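Local coordinates for protein interacting with HSP90 1 (Saccharomyces cerevisiae, PDB 4CHH) that takes part in pre-rRNA processing, is required for the NOP58-snoRNA interaction and belongs to the R2TP complex with RVB1, RVB2 and TAH1, at residues A[63-68]-A[120-125]; A[88-93]-A[136-141]; A[98-103]-A[167-172]. All coordinates share one frame; numbering follows the deposited sequence.

In the fold
All three contacts belong to the PIH1 N-terminal domain, a mixed beta sheet flanked by helices. Their segments alternate along the chain: 63-68, 88-93, 98-103, then 120-125, 136-141 and 167-172, so each contact ties an earlier part of the domain to a later one. Contacts 1 and 2 have centres about 13 Å apart and share a core, where C121 and I125 of helix 119-127 meet I92 and W124 meets W90. Contact 3, centred about 18 Å from contact 1, reaches the same sheet; C64 touches L168. Contacts 2 and 3 lie on opposite sides of the chain's centre, about 21 Å between centres: helix packing on one, the loop before strand 171-174 on the other.

Contact 1: A[63-68]-A[120-125]; sequences VCHSPL and DCSRWI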
loop_
_atom_site.group_PDB
_atom_site.type_symbol
_atom_site.label_atom_id
_atom_site.label_comp_id
_atom_site.label_asym_id
_atom_site.label_seq_id
_atom_site.Cartn_x
_atom_site.Cartn_y
_atom_site.Cartn_z
ATOM N N VAL A 63 -0.314 -3.623 -3.957
ATOM C CA VAL A 63 -1.593 -3.260 -3.329
ATOM C C VAL A 63 -2.343 -4.567 -3.161
ATOM O O VAL A 63 -2.583 -5.286 -4.122
ATOM C CB VAL A 63 -2.426 -2.204 -4.089
ATOM C CG1 VAL A 63 -3.612 -1.743 -3.242
ATOM C CG2 VAL A 63 -1.558 -1.027 -4.513
ATOM N N CYS A 64 -2.597 -4.920 -1.936
ATOM C CA CYS A 64 -3.151 -6.210 -1.614
ATOM C C CYS A 64 -4.196 -6.052 -0.528
ATOM O O CYS A 64 -4.393 -4.940 -0.044
ATOM C CB CYS A 64 -2.020 -7.150 -1.199
ATOM S SG CYS A 64 -0.932 -6.480 0.091
ATOM N N HIS A 65 -4.906 -7.125 -0.185
ATOM C CA HIS A 65 -5.977 -6.961 0.796
ATOM C C HIS A 65 -6.166 -8.164 1.721
ATOM O O HIS A 65 -5.624 -9.242 1.496
ATOM C CB HIS A 65 -7.317 -6.621 0.094
ATOM C CG HIS A 65 -7.810 -7.682 -0.829
ATOM N ND1 HIS A 65 -8.689 -8.662 -0.397
ATOM C CD2 HIS A 65 -7.512 -7.903 -2.130
ATOM C CE1 HIS A 65 -8.897 -9.447 -1.442
ATOM N NE2 HIS A 65 -8.216 -9.030 -2.509
ATOM N N SER A 66 -6.914 -7.928 2.797
ATOM C CA SER A 66 -7.315 -8.918 3.785
ATOM C C SER A 66 -8.534 -8.406 4.553
ATOM O O SER A 66 -8.618 -7.208 4.836
ATOM C CB SER A 66 -6.179 -9.224 4.757
ATOM O OG SER A 66 -6.622 -10.022 5.849
ATOM N N PRO A 67 -9.467 -9.302 4.955
ATOM C CA PRO A 67 -10.607 -8.845 5.767
ATOM C C PRO A 67 -10.193 -8.464 7.199
ATOM O O PRO A 67 -10.993 -7.897 7.947
ATOM C CB PRO A 67 -11.539 -10.055 5.742
ATOM C CG PRO A 67 -10.589 -11.236 5.643
ATOM C CD PRO A 67 -9.533 -10.761 4.699
ATOM N N LEU A 68 -8.920 -8.704 7.556
ATOM C CA LEU A 68 -8.343 -8.450 8.882
ATOM C C LEU A 68 -7.853 -7.009 9.081
ATOM O O LEU A 68 -7.531 -6.623 10.210
ATOM C CB LEU A 68 -7.164 -9.427 9.093
ATOM C CG LEU A 68 -7.452 -10.755 9.815
ATOM C CD1 LEU A 68 -8.448 -11.622 9.058
ATOM C CD2 LEU A 68 -6.177 -11.536 10.007
ATOM N N ASP A 120 -13.030 -5.201 1.533
ATOM C CA ASP A 120 -14.187 -4.430 1.044
ATOM C C ASP A 120 -13.713 -3.185 0.306
ATOM O O ASP A 120 -14.228 -2.894 -0.770
ATOM C CB ASP A 120 -15.156 -4.045 2.184
ATOM C CG ASP A 120 -15.816 -5.230 2.888
ATOM O OD1 ASP A 120 -15.727 -6.375 2.362
ATOM O OD2 ASP A 120 -16.411 -5.021 3.958
ATOM N N CYS A 121 -12.677 -2.510 0.840
ATOM C CA CYS A 121 -12.070 -1.310 0.243
ATOM C C CYS A 121 -11.432 -1.636 -1.105
ATOM O O CYS A 121 -11.500 -0.805 -2.004
ATOM C CB CYS A 121 -11.062 -0.677 1.198
ATOM S SG CYS A 121 -11.762 -0.240 2.810
ATOM N N SER A 122 -10.873 -2.863 -1.273
ATOM C CA SER A 122 -10.299 -3.301 -2.550
ATOM C C SER A 122 -11.388 -3.397 -3.624
ATOM O O SER A 122 -11.091 -3.226 -4.804
ATOM C CB SER A 122 -9.561 -4.630 -2.395
ATOM O OG SER A 122 -10.407 -5.767 -2.488
ATOM N N ARG A 123 -12.648 -3.676 -3.216
ATOM C CA ARG A 123 -13.780 -3.760 -4.144
ATOM C C ARG A 123 -14.285 -2.358 -4.500
ATOM O O ARG A 123 -14.674 -2.131 -5.636
ATOM C CB ARG A 123 -14.911 -4.646 -3.570
ATOM C CG ARG A 123 -14.593 -6.166 -3.550
ATOM C CD ARG A 123 -13.149 -6.483 -3.912
ATOM N NE ARG A 123 -13.001 -6.922 -5.280
ATOM C CZ ARG A 123 -11.844 -7.106 -5.904
ATOM N NH1 ARG A 123 -10.697 -6.846 -5.285
ATOM N NH2 ARG A 123 -11.825 -7.518 -7.153
ATOM N N TRP A 124 -14.266 -1.423 -3.552
ATOM C CA TRP A 124 -14.696 -0.031 -3.797
ATOM C C TRP A 124 -13.844 0.621 -4.880
ATOM O O TRP A 124 -14.375 1.328 -5.727
ATOM C CB TRP A 124 -14.570 0.825 -2.514
ATOM C CG TRP A 124 -15.426 0.427 -1.347
ATOM C CD1 TRP A 124 -16.584 -0.296 -1.381
ATOM C CD2 TRP A 124 -15.244 0.828 0.018
ATOM N NE1 TRP A 124 -17.081 -0.449 -0.109
ATOM C CE2 TRP A 124 -16.294 0.252 0.767
ATOM C CE3 TRP A 124 -14.283 1.614 0.686
ATOM C CZ2 TRP A 124 -16.431 0.452 2.147
ATOM C CZ3 TRP A 124 -14.428 1.827 2.053
ATOM C CH2 TRP A 124 -15.468 1.214 2.777
ATOM N N ILE A 125 -12.501 0.396 -4.831
ATOM C CA ILE A 125 -11.565 1.035 -5.765
ATOM C C ILE A 125 -11.656 0.399 -7.183
ATOM O O ILE A 125 -11.121 0.984 -8.124
ATOM C CB ILE A 125 -10.115 1.110 -5.204
ATOM C CG1 ILE A 125 -9.510 -0.310 -4.964
ATOM C CG2 ILE A 125 -10.108 1.976 -3.930
ATOM C CD1 ILE A 125 -8.025 -0.375 -4.701
#
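H65 turns one face of its imidazole to the hydroxyl of S122, joining strand 58-66 to helix 119-127 in the helix-on-sheet packing of this mixed alpha/beta domain. The strand pairs in parallel with 109-118, whose chain leads straight into the helix, so the helix that follows 109-118 folds back on its neighbour strand. S122 OG stands over that face of the ring, 3.6 Å above its plane and displaced toward the rim on the CG-CD2 side. Nearer the backbones, H65 CB and S122 CB meet at 3.9 Å. With CG set between its backbone N and carbonyl carbon (chi1 62°), the histidine brings its ring alongside the first turn of the helix, and there ND1 is hydrogen-bonded to S119 OG. S119 also holds the serine: its carbonyl O takes a hydrogen bond from S122 OG, and with R123 as a second polar partner the hydroxyl over the ring is fixed in place. Replacing H65 by an alanine is likely to leave S119 OG without this ring nitrogen and to open a gap beside S122 OG. Further out, R123 NH1 comes obliquely to within 4.3 Å of H65 NE2, close but not bonded; if the histidine were protonated, the two like charges would be expected to disfavour each other. On the inner side, V63 and I125 both pack on L135 of helix 129-147. Where the strand gives way to loop, S66 OG accepts from L68 N in an ST turn. R123 bends back along its own helix, its CB-CG bond nearly eclipsed (chi2 8°), and NH1 donates to S122 OG at 3.0 Å, only 2° out of the guanidinium plane.

Contact 2: A[88-93]-A[136-141]; sequences NEWEIP and VEWCLE
W138 reaches out from helix 129-147 with its six-membered ring against the chain of E91 and I92, and most of the buried surface is its own. The tight part is the far end of the indole. E91 CG sits 3.6 Å from the centroid of that ring, 10° off its normal, in a CH-pi contact. I92 N comes obliquely to 3.3 Å from W138 CZ3, while I92 CB lies 3.9 Å from the same carbon. On the inner side the two tryptophans cross at about a right angle, W138 CH2 arriving near the plane of the W90 ring, at its edge, 4.0 Å from W90 CZ3. The outer side is looser. With CG anti to the backbone N (chi1 -160°), E91 slides back over the indole toward its pyrrole part, and its exposed carboxylate stacks on the ring with the planes 10° apart. OE1 remains 3.8 Å from W138 NE1, above the ring and not bonded to it. E141 OE1 lies in the indole plane at the ring edge, from the helix itself. Around this, helix 78-86 supplies I85 to W138 and packs on W90, whose NE1 bonds to V74 O; C139 reaches C115 of strand 109-118. The loop before strand 95-103 thus packs against helices 78-86 and 129-147, with I92 reaching I117 of strand 109-118.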
loop_
_atom_site.group_PDB
_atom_site.type_symbol
_atom_site.label_atom_id
_atom_site.label_comp_id
_atom_site.label_asym_id
_atom_site.label_seq_id
_atom_site.Cartn_x
_atom_site.Cartn_y
_atom_site.Cartn_z
ATOM N N ASN A 88 -10.006 15.504 5.818
ATOM C CA ASN A 88 -9.115 14.582 6.552
ATOM C C ASN A 88 -9.882 13.796 7.613
ATOM O O ASN A 88 -9.329 13.464 8.671
ATOM C CB ASN A 88 -7.936 15.327 7.202
ATOM C CG ASN A 88 -6.977 15.910 6.218
ATOM O OD1 ASN A 88 -6.571 15.269 5.251
ATOM N ND2 ASN A 88 -6.581 17.136 6.458
ATOM N N GLU A 89 -11.151 13.481 7.310
ATOM C CA GLU A 89 -12.021 12.754 8.227
ATOM C C GLU A 89 -12.321 11.342 7.730
ATOM O O GLU A 89 -12.993 10.576 8.426
ATOM C CB GLU A 89 -13.319 13.552 8.444
ATOM C CG GLU A 89 -13.140 14.637 9.488
ATOM C CD GLU A 89 -14.352 15.525 9.693
ATOM O OE1 GLU A 89 -15.426 15.004 10.075
ATOM O OE2 GLU A 89 -14.216 16.755 9.501
ATOM N N TRP A 90 -11.779 10.964 6.553
ATOM C CA TRP A 90 -12.003 9.629 6.026
ATOM C C TRP A 90 -10.771 9.164 5.265
ATOM O O TRP A 90 -10.205 9.916 4.476
ATOM C CB TRP A 90 -13.230 9.646 5.095
ATOM C CG TRP A 90 -13.816 8.316 4.729
ATOM C CD1 TRP A 90 -14.960 7.771 5.240
ATOM C CD2 TRP A 90 -13.419 7.461 3.631
ATOM N NE1 TRP A 90 -15.244 6.586 4.604
ATOM C CE2 TRP A 90 -14.318 6.374 3.606
ATOM C CE3 TRP A 90 -12.363 7.489 2.694
ATOM C CZ2 TRP A 90 -14.245 5.362 2.633
ATOM C CZ3 TRP A 90 -12.269 6.474 1.754
ATOM C CH2 TRP A 90 -13.204 5.425 1.725
ATOM N N GLU A 91 -10.417 7.889 5.442
ATOM C CA GLU A 91 -9.286 7.275 4.748
ATOM C C GLU A 91 -9.447 5.789 4.696
ATOM O O GLU A 91 -10.032 5.206 5.597
ATOM C CB GLU A 91 -7.975 7.623 5.489
ATOM C CG GLU A 91 -6.729 7.455 4.636
ATOM C CD GLU A 91 -5.540 8.327 4.989
ATOM O OE1 GLU A 91 -5.730 9.545 5.201
ATOM O OE2 GLU A 91 -4.403 7.805 4.962
ATOM N N ILE A 92 -8.900 5.155 3.668
ATOM C CA ILE A 92 -8.850 3.699 3.616
ATOM C C ILE A 92 -7.633 3.300 4.495
ATOM O O ILE A 92 -6.515 3.670 4.130
ATOM C CB ILE A 92 -8.747 3.147 2.161
ATOM C CG1 ILE A 92 -10.057 3.339 1.378
ATOM C CG2 ILE A 92 -8.294 1.668 2.161
ATOM C CD1 ILE A 92 -10.040 2.868 -0.115
ATOM N N PRO A 93 -7.787 2.603 5.648
ATOM C CA PRO A 93 -6.585 2.204 6.422
ATOM C C PRO A 93 -5.635 1.306 5.594
ATOM O O PRO A 93 -6.085 0.454 4.819
ATOM C CB PRO A 93 -7.174 1.445 7.623
ATOM C CG PRO A 93 -8.614 1.992 7.749
ATOM C CD PRO A 93 -9.028 2.126 6.302
ATOM N N VAL A 136 -4.079 4.998 -4.482
ATOM C CA VAL A 136 -2.705 4.840 -5.000
ATOM C C VAL A 136 -1.772 5.888 -4.346
ATOM O O VAL A 136 -0.665 5.537 -3.950
ATOM C CB VAL A 136 -2.704 4.920 -6.552
ATOM C CG1 VAL A 136 -1.309 5.257 -7.109
ATOM C CG2 VAL A 136 -3.222 3.608 -7.138
ATOM N N GLU A 137 -2.229 7.172 -4.257
ATOM C CA GLU A 137 -1.501 8.255 -3.615
ATOM C C GLU A 137 -1.237 7.929 -2.126
ATOM O O GLU A 137 -0.112 8.129 -1.660
ATOM C CB GLU A 137 -2.297 9.587 -3.763
ATOM C CG GLU A 137 -1.639 10.779 -3.056
ATOM C CD GLU A 137 -0.215 11.117 -3.469
ATOM O OE1 GLU A 137 0.154 10.878 -4.642
ATOM O OE2 GLU A 137 0.553 11.578 -2.599
ATOM N N TRP A 138 -2.263 7.407 -1.395
ATOM C CA TRP A 138 -2.142 6.998 0.019
ATOM C C TRP A 138 -1.108 5.891 0.213
ATOM O O TRP A 138 -0.380 5.912 1.212
ATOM C CB TRP A 138 -3.475 6.527 0.572
ATOM C CG TRP A 138 -4.436 7.641 0.883
ATOM C CD1 TRP A 138 -4.128 8.940 1.183
ATOM C CD2 TRP A 138 -5.861 7.544 0.928
ATOM N NE1 TRP A 138 -5.278 9.667 1.383
ATOM C CE2 TRP A 138 -6.358 8.823 1.291
ATOM C CE3 TRP A 138 -6.772 6.484 0.778
ATOM C CZ2 TRP A 138 -7.721 9.069 1.485
ATOM C CZ3 TRP A 138 -8.131 6.748 0.903
ATOM C CH2 TRP A 138 -8.593 8.025 1.245
ATOM N N CYS A 139 -1.050 4.929 -0.740
ATOM C CA CYS A 139 -0.065 3.840 -0.731
ATOM C C CYS A 139 1.337 4.401 -0.916
ATOM O O CYS A 139 2.234 4.013 -0.179
ATOM C CB CYS A 139 -0.392 2.787 -1.790
ATOM S SG CYS A 139 -1.858 1.815 -1.410
ATOM N N LEU A 140 1.521 5.352 -1.854
ATOM C CA LEU A 140 2.811 5.996 -2.060
ATOM C C LEU A 140 3.236 6.755 -0.805
ATOM O O LEU A 140 4.371 6.620 -0.375
ATOM C CB LEU A 140 2.771 6.957 -3.262
ATOM C CG LEU A 140 2.616 6.300 -4.639
ATOM C CD1 LEU A 140 2.019 7.276 -5.637
ATOM C CD2 LEU A 140 3.925 5.727 -5.133
ATOM N N GLU A 141 2.320 7.548 -0.213
ATOM C CA GLU A 141 2.619 8.287 1.021
ATOM C C GLU A 141 2.958 7.343 2.162
ATOM O O GLU A 141 3.833 7.657 2.964
ATOM C CB GLU A 141 1.428 9.174 1.436
ATOM C CG GLU A 141 1.192 10.323 0.467
ATOM C CD GLU A 141 -0.032 11.200 0.713
ATOM O OE1 GLU A 141 -1.025 10.724 1.311
ATOM O OE2 GLU A 141 -0.020 12.355 0.235
#

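Contact 3: A[98-103]-A[167-172]; sequences CYRMDH and ELPALE
R100 extends from strand 95-103 to set its guanidinium against P169, in the loop that leads to strand 171-174. From CB, which points toward that loop, the chain turns at chi1 66° and CG, CD and NE then run on extended. They span most of the distance, since R100 CA and P169 CA, the nearest pair, are 10.1 Å apart, and contact begins only at the head group. NE is the first atom to arrive, 3.9 Å from P169 CD. A quarter turn about the NE-CD bond (chi4 -90°) stands the flat group across the line of the chain, facing the proline. P169 CD lies over its centre, 3.4 Å from CZ, and P169 CG rests 3.5 Å from NH1. NH2 touches P169 CD on the same face, and at the edge, near the plane, it meets L168 CD2 at 4.0 Å. Thus the CD-CG side of the proline ring rests on one face of the guanidinium, while the L168 side chain lies transverse to the arginine. NH2 also forms a salt bridge with D114 of strand 109-118, which would fix the rotation of the group; D114 touches L168 and P169 too. L168 continues inward to N62 and C64 of strand 58-66, and L171 joins I32 by backbone hydrogen bonding. The loop therefore passes beside strands 95-103, 109-118 and 58-66 before its chain enters strand 171-174, antiparallel to 29-47, in the mixed sheet of the PIH1 N-terminal domain.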
loop_
_atom_site.group_PDB
_atom_site.type_symbol
_atom_site.label_atom_id
_atom_site.label_comp_id
_atom_site.label_asym_id
_atom_site.label_seq_id
_atom_site.Cartn_x
_atom_site.Cartn_y
_atom_site.Cartn_z
ATOM N N CYS A 98 7.623 -3.835 5.717
ATOM C CA CYS A 98 8.962 -3.297 5.577
ATOM C C CYS A 98 9.332 -3.529 4.082
ATOM O O CYS A 98 8.723 -4.398 3.444
ATOM C CB CYS A 98 9.925 -3.998 6.533
ATOM S SG CYS A 98 10.371 -5.676 6.016
ATOM N N TYR A 99 10.236 -2.726 3.507
ATOM C CA TYR A 99 10.578 -2.932 2.105
ATOM C C TYR A 99 11.432 -4.182 1.967
ATOM O O TYR A 99 12.068 -4.633 2.923
ATOM C CB TYR A 99 11.270 -1.701 1.454
ATOM C CG TYR A 99 12.628 -1.362 2.032
ATOM C CD1 TYR A 99 13.776 -2.038 1.615
ATOM C CD2 TYR A 99 12.768 -0.367 2.996
ATOM C CE1 TYR A 99 15.014 -1.779 2.193
ATOM C CE2 TYR A 99 14.009 -0.081 3.564
ATOM C CZ TYR A 99 15.133 -0.775 3.142
ATOM O OH TYR A 99 16.362 -0.488 3.682
ATOM N N ARG A 100 11.433 -4.738 0.776
ATOM C CA ARG A 100 12.312 -5.856 0.483
ATOM C C ARG A 100 12.994 -5.583 -0.858
ATOM O O ARG A 100 12.600 -4.646 -1.574
ATOM C CB ARG A 100 11.622 -7.226 0.599
ATOM C CG ARG A 100 10.550 -7.533 -0.374
ATOM C CD ARG A 100 9.773 -8.747 0.126
ATOM N NE ARG A 100 8.561 -8.896 -0.670
ATOM C CZ ARG A 100 7.403 -8.332 -0.375
ATOM N NH1 ARG A 100 7.259 -7.643 0.751
ATOM N NH2 ARG A 100 6.361 -8.501 -1.168
ATOM N N MET A 101 14.108 -6.275 -1.117
ATOM C CA MET A 101 14.858 -6.029 -2.334
ATOM C C MET A 101 14.670 -7.136 -3.346
ATOM O O MET A 101 14.646 -8.320 -3.002
ATOM C CB MET A 101 16.357 -5.842 -2.055
ATOM C CG MET A 101 16.681 -4.505 -1.452
ATOM S SD MET A 101 18.452 -4.197 -1.285
ATOM C CE MET A 101 18.424 -3.006 0.154
ATOM N N ASP A 102 14.503 -6.719 -4.591
ATOM C CA ASP A 102 14.454 -7.559 -5.772
ATOM C C ASP A 102 15.480 -6.999 -6.744
ATOM O O ASP A 102 16.151 -6.016 -6.427
ATOM C CB ASP A 102 13.039 -7.660 -6.381
ATOM C CG ASP A 102 12.759 -8.995 -7.073
ATOM O OD1 ASP A 102 13.736 -9.646 -7.545
ATOM O OD2 ASP A 102 11.569 -9.393 -7.139
ATOM N N HIS A 103 15.703 -7.669 -7.863
ATOM C CA HIS A 103 16.693 -7.201 -8.822
ATOM C C HIS A 103 16.122 -7.297 -10.221
ATOM O O HIS A 103 15.358 -8.222 -10.487
ATOM C CB HIS A 103 17.997 -8.015 -8.703
ATOM C CG HIS A 103 18.755 -7.767 -7.435
ATOM N ND1 HIS A 103 18.390 -8.373 -6.239
ATOM C CD2 HIS A 103 19.855 -7.002 -7.219
ATOM C CE1 HIS A 103 19.263 -7.947 -5.337
ATOM N NE2 HIS A 103 20.157 -7.110 -5.875
ATOM N N GLU A 167 5.423 -15.210 -3.335
ATOM C CA GLU A 167 4.345 -15.067 -2.358
ATOM C C GLU A 167 4.515 -13.792 -1.505
ATOM O O GLU A 167 5.635 -13.466 -1.128
ATOM C CB GLU A 167 4.288 -16.310 -1.461
ATOM C CG GLU A 167 4.081 -17.612 -2.218
ATOM N N LEU A 168 3.417 -13.043 -1.261
ATOM C CA LEU A 168 3.431 -11.841 -0.420
ATOM C C LEU A 168 3.662 -12.298 1.012
ATOM O O LEU A 168 2.910 -13.155 1.476
ATOM C CB LEU A 168 2.112 -11.038 -0.536
ATOM C CG LEU A 168 1.712 -10.483 -1.929
ATOM C CD1 LEU A 168 0.431 -9.676 -1.828
ATOM C CD2 LEU A 168 2.841 -9.663 -2.568
ATOM N N PRO A 169 4.730 -11.838 1.709
ATOM C CA PRO A 169 4.970 -12.335 3.069
ATOM C C PRO A 169 3.924 -11.814 4.055
ATOM O O PRO A 169 3.263 -10.792 3.789
ATOM C CB PRO A 169 6.376 -11.814 3.385
ATOM C CG PRO A 169 6.526 -10.593 2.554
ATOM C CD PRO A 169 5.759 -10.854 1.301
ATOM N N ALA A 170 3.731 -12.549 5.173
ATOM C CA ALA A 170 2.746 -12.157 6.175
ATOM C C ALA A 170 3.137 -10.845 6.848
ATOM O O ALA A 170 4.323 -10.527 6.988
ATOM C CB ALA A 170 2.580 -13.249 7.236
ATOM N N LEU A 171 2.125 -10.080 7.240
ATOM C CA LEU A 171 2.313 -8.844 7.978
ATOM C C LEU A 171 2.138 -9.148 9.439
ATOM O O LEU A 171 1.146 -9.772 9.821
ATOM C CB LEU A 171 1.319 -7.776 7.539
ATOM C CG LEU A 171 1.493 -7.237 6.134
ATOM C CD1 LEU A 171 0.174 -6.764 5.595
ATOM C CD2 LEU A 171 2.481 -6.096 6.126
ATOM N N GLU A 172 3.091 -8.716 10.256
ATOM C CA GLU A 172 3.045 -8.932 11.693
ATOM C C GLU A 172 2.400 -7.718 12.329
ATOM O O GLU A 172 2.892 -6.601 12.169
ATOM C CB GLU A 172 4.447 -9.185 12.248
ATOM C CG GLU A 172 5.108 -10.451 11.718
ATOM C CD GLU A 172 6.421 -10.809 12.396
ATOM O OE1 GLU A 172 7.298 -9.923 12.522
ATOM O OE2 GLU A 172 6.575 -11.988 12.791
#